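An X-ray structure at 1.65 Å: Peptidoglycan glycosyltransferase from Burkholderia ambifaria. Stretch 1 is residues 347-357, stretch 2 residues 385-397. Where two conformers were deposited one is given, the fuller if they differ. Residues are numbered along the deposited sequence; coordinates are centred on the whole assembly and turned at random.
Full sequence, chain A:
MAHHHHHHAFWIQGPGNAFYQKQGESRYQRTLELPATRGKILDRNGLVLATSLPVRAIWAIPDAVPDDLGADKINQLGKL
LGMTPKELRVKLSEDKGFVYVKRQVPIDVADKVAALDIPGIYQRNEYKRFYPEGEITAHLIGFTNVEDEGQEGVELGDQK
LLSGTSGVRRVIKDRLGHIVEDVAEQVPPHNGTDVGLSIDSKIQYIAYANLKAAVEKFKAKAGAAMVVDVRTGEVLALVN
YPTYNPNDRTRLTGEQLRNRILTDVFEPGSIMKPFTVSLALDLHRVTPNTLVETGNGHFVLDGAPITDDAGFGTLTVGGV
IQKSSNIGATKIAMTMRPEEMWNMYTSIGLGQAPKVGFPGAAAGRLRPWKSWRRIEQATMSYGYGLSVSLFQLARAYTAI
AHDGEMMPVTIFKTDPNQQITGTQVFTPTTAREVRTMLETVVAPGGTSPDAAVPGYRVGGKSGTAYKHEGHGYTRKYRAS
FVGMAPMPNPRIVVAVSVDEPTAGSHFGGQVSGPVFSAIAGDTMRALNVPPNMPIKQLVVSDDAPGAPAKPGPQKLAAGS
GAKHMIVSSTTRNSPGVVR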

# COMPACT_ATOMS: atom_id res chain seq x y z
N SER A 347 -2.40 14.27 4.13
CA SER A 347 -3.11 13.70 5.26
C SER A 347 -2.63 12.29 5.58
O SER A 347 -2.63 11.90 6.75
CB SER A 347 -4.62 13.73 5.03
OG SER A 347 -5.03 12.74 4.10
N ILE A 348 -2.17 11.53 4.57
CA ILE A 348 -1.65 10.19 4.83
C ILE A 348 -0.15 10.25 5.09
O ILE A 348 0.54 9.22 5.11
CB ILE A 348 -1.98 9.20 3.69
CG1 ILE A 348 -1.46 9.70 2.34
CG2 ILE A 348 -3.48 8.93 3.62
CD1 ILE A 348 -1.46 8.64 1.23
N GLY A 349 0.37 11.45 5.32
CA GLY A 349 1.72 11.61 5.82
C GLY A 349 2.82 11.63 4.78
O GLY A 349 4.00 11.57 5.15
N LEU A 350 2.50 11.72 3.49
CA LEU A 350 3.54 11.75 2.48
C LEU A 350 4.22 13.11 2.46
O LEU A 350 3.61 14.14 2.79
CB LEU A 350 2.97 11.41 1.10
CG LEU A 350 2.21 10.09 1.03
CD1 LEU A 350 1.96 9.73 -0.42
CD2 LEU A 350 3.01 8.99 1.72
N GLY A 351 5.49 13.12 2.06
CA GLY A 351 6.27 14.35 2.03
C GLY A 351 6.72 14.85 3.38
O GLY A 351 7.29 15.94 3.47
N GLN A 352 6.46 14.09 4.44
CA GLN A 352 6.75 14.48 5.81
C GLN A 352 7.50 13.35 6.48
O GLN A 352 7.06 12.19 6.43
CB GLN A 352 5.47 14.79 6.58
CG GLN A 352 4.55 15.76 5.87
CD GLN A 352 3.10 15.55 6.26
OE1 GLN A 352 2.70 15.88 7.38
NE2 GLN A 352 2.31 15.00 5.35
N ALA A 353 8.61 13.66 7.12
CA ALA A 353 9.41 12.62 7.74
C ALA A 353 8.69 12.07 8.96
O ALA A 353 8.22 12.85 9.80
CB ALA A 353 10.77 13.17 8.13
N PRO A 354 8.59 10.75 9.10
CA PRO A 354 8.04 10.19 10.34
C PRO A 354 8.83 10.67 11.55
O PRO A 354 10.06 10.79 11.50
CB PRO A 354 8.20 8.68 10.14
CG PRO A 354 8.23 8.50 8.66
CD PRO A 354 8.92 9.71 8.12
N LYS A 355 8.12 10.98 12.62
CA LYS A 355 8.72 11.42 13.88
C LYS A 355 8.53 10.30 14.90
O LYS A 355 7.68 10.37 15.79
CB LYS A 355 8.11 12.74 14.36
N VAL A 356 9.33 9.24 14.76
CA VAL A 356 9.20 8.05 15.58
C VAL A 356 10.47 7.74 16.37
O VAL A 356 10.58 6.67 16.96
CB VAL A 356 8.78 6.83 14.73
CG1 VAL A 356 7.46 7.12 14.03
CG2 VAL A 356 9.85 6.49 13.71
N GLY A 357 11.42 8.67 16.39
CA GLY A 357 12.60 8.49 17.20
C GLY A 357 13.86 8.25 16.40
O GLY A 357 14.91 8.83 16.68
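Stretch 2, residues 385-397: GLSVSLFQLARAY

The most unusual feature of this contact is how little direct polar bonding it contains: one direct hydrogen bond is clear between the stretches, from Gln 392 NE2 to Gln 352 O at 2.9 Å, while ordered waters bridge other polar groups of the two stretches. The glutamine that makes the bond is itself tied down at the start of its helix. Its backbone N donates to Ser 389 OG at 3.0 Å, the capping bond, and Ser 389 N returns the favour to Gln 392 OE1, also at 3.0 Å. The amide oxygen takes the Ser 389 N bond while the nitrogen reaches Gln 352 O.

Stretch 2 arrives as an extended segment, with a weakly bonded strand about Val 388 and Ser 389, and turns into a helix from Leu 390 that runs on past Tyr 397. Stretch 1 has no regular structure beyond the end of a helix at Ser 347. It leaves helical geometry at Ile 348, makes a type II turn from Gly 349 to Gln 352, and then continues extended through Pro 354. The register runs backwards: Ile 348 CA lies 5.0 Å from Ala 396 CA, and Leu 350 CA lies 6.6 Å from Gln 392 CA, so a step forward in the turn matches a step back toward the helix start.

Where the backbones come close, the helix presents the methyl of Ala 396, with Ile 348 CB 3.9 Å from Ala 396 CB. Gly 349 is glycine for two reasons. Its phi of 86° and psi of 11° would jam a CB against the preceding carbonyl, and an ideal CB would also stand 2.8 Å from Arg 395 NH2, a clash. Leu 350, in the m, t rotamer, starts out sideways but brings its end nearer, reaching the extended segment ahead of the helix: its CD1 is 3.9 Å from Leu 386 CD1 and its CD2 is 3.9 Å from Val 388 CG1.

Beyond the turn, the chain lies against the first turn of the helix. Pro 354 CG packs 3.6 Å from Phe 391 CD1, and Val 356 CG1 sits 3.8 Å from Phe 391 CZ, so one aromatic ring serves two aliphatic residues.

Arg 395 works through water. Gly 349 O is 3.3 Å from Arg 395 NH2, but the angle is too poor for a hydrogen bond. Instead, water 1 accepts from Arg 395 NE at 2.7 Å and donates to Ile 348 O at 2.6 Å and Gln 392 O at 2.8 Å, joining the residue just past one helix to the backbone and the arginine of the other. Water 3 links Arg 395 NH1 (3.0 Å) to Ala 353 O (2.9 Å). The rule to read here is that apolar side chains pack closely, from Pro 354 CG to Phe 391 CD1 (3.6 Å) to Ile 348 CB to Ala 396 CB (3.9 Å), glycine makes room for the arginine, and water fits irregular backbone to helix.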

# COMPACT_ATOMS: atom_id res chain seq x y z
N GLY A 385 6.16 10.06 -9.98
CA GLY A 385 6.30 11.49 -9.79
C GLY A 385 6.23 11.95 -8.35
O GLY A 385 6.18 13.16 -8.11
N LEU A 386 6.18 11.02 -7.40
CA LEU A 386 6.37 11.29 -5.99
C LEU A 386 7.19 10.14 -5.42
O LEU A 386 7.24 9.06 -6.01
CB LEU A 386 5.04 11.42 -5.23
CG LEU A 386 4.23 10.15 -4.91
CD1 LEU A 386 3.02 10.51 -4.05
CD2 LEU A 386 3.77 9.40 -6.16
N SER A 387 7.82 10.37 -4.28
CA SER A 387 8.60 9.31 -3.64
C SER A 387 8.19 9.17 -2.19
O SER A 387 7.80 10.14 -1.54
CB SER A 387 10.11 9.56 -3.75
OG SER A 387 10.48 10.74 -3.07
N VAL A 388 8.29 7.93 -1.69
CA VAL A 388 7.83 7.55 -0.36
C VAL A 388 8.81 6.53 0.21
O VAL A 388 9.56 5.89 -0.53
CB VAL A 388 6.42 6.93 -0.38
CG1 VAL A 388 5.43 7.87 -1.06
CG2 VAL A 388 6.47 5.58 -1.11
N SER A 389 8.78 6.35 1.53
CA SER A 389 9.45 5.23 2.17
C SER A 389 8.44 4.11 2.40
O SER A 389 7.23 4.33 2.39
CB SER A 389 10.07 5.64 3.51
OG SER A 389 9.03 5.94 4.44
N LEU A 390 8.96 2.90 2.64
CA LEU A 390 8.05 1.80 2.96
C LEU A 390 7.31 2.07 4.26
O LEU A 390 6.12 1.74 4.39
CB LEU A 390 8.80 0.47 3.03
CG LEU A 390 7.90 -0.76 3.17
CD1 LEU A 390 7.09 -0.97 1.90
CD2 LEU A 390 8.77 -1.99 3.46
N PHE A 391 7.99 2.68 5.24
CA PHE A 391 7.33 3.07 6.48
C PHE A 391 6.13 3.96 6.20
O PHE A 391 5.03 3.74 6.74
CB PHE A 391 8.32 3.78 7.41
CG PHE A 391 7.76 4.08 8.78
CD1 PHE A 391 6.96 5.18 9.00
CD2 PHE A 391 8.06 3.24 9.85
CE1 PHE A 391 6.44 5.44 10.26
CE2 PHE A 391 7.55 3.50 11.11
CZ PHE A 391 6.74 4.60 11.32
N GLN A 392 6.31 4.98 5.35
CA GLN A 392 5.21 5.87 5.03
C GLN A 392 4.04 5.12 4.40
O GLN A 392 2.87 5.43 4.68
CB GLN A 392 5.68 6.98 4.10
CG GLN A 392 6.45 8.08 4.80
CD GLN A 392 7.02 9.08 3.81
OE1 GLN A 392 7.33 8.72 2.68
NE2 GLN A 392 7.14 10.34 4.23
N LEU A 393 4.32 4.15 3.53
CA LEU A 393 3.24 3.39 2.90
C LEU A 393 2.51 2.52 3.91
O LEU A 393 1.28 2.42 3.88
CB LEU A 393 3.79 2.53 1.76
CG LEU A 393 4.26 3.29 0.52
CD1 LEU A 393 4.90 2.31 -0.46
CD2 LEU A 393 3.10 4.04 -0.14
N ALA A 394 3.25 1.86 4.80
CA ALA A 394 2.61 1.04 5.82
C ALA A 394 1.67 1.90 6.66
O ALA A 394 0.51 1.52 6.90
CB ALA A 394 3.65 0.36 6.70
N ARG A 395 2.14 3.07 7.09
CA ARG A 395 1.29 3.97 7.88
C ARG A 395 0.08 4.43 7.08
O ARG A 395 -1.05 4.43 7.60
CB ARG A 395 2.11 5.17 8.36
CG ARG A 395 1.30 6.22 9.09
CD ARG A 395 2.18 7.36 9.59
NE ARG A 395 2.94 7.98 8.50
CZ ARG A 395 3.87 8.91 8.67
NH1 ARG A 395 4.17 9.35 9.89
NH2 ARG A 395 4.51 9.40 7.62
N ALA A 396 0.29 4.82 5.82
CA ALA A 396 -0.82 5.26 4.99
C ALA A 396 -1.90 4.19 4.87
O ALA A 396 -3.10 4.49 4.92
CB ALA A 396 -0.31 5.68 3.61
N TYR A 397 -1.50 2.91 4.73
CA TYR A 397 -2.51 1.86 4.57
C TYR A 397 -3.31 1.63 5.85
O TYR A 397 -4.40 1.06 5.78
CB TYR A 397 -1.86 0.56 4.07
CG TYR A 397 -1.92 0.45 2.55
CD1 TYR A 397 -1.15 1.28 1.74
CD2 TYR A 397 -2.79 -0.45 1.93
CE1 TYR A 397 -1.23 1.21 0.35
CE2 TYR A 397 -2.87 -0.53 0.55
CZ TYR A 397 -2.08 0.30 -0.23
OH TYR A 397 -2.18 0.23 -1.61
O HOH W 1 2.70 7.96 5.86
O HOH W 2 6.35 10.69 0.92
O HOH W 3 5.39 12.12 9.96
O HOH W 4 5.42 10.99 12.32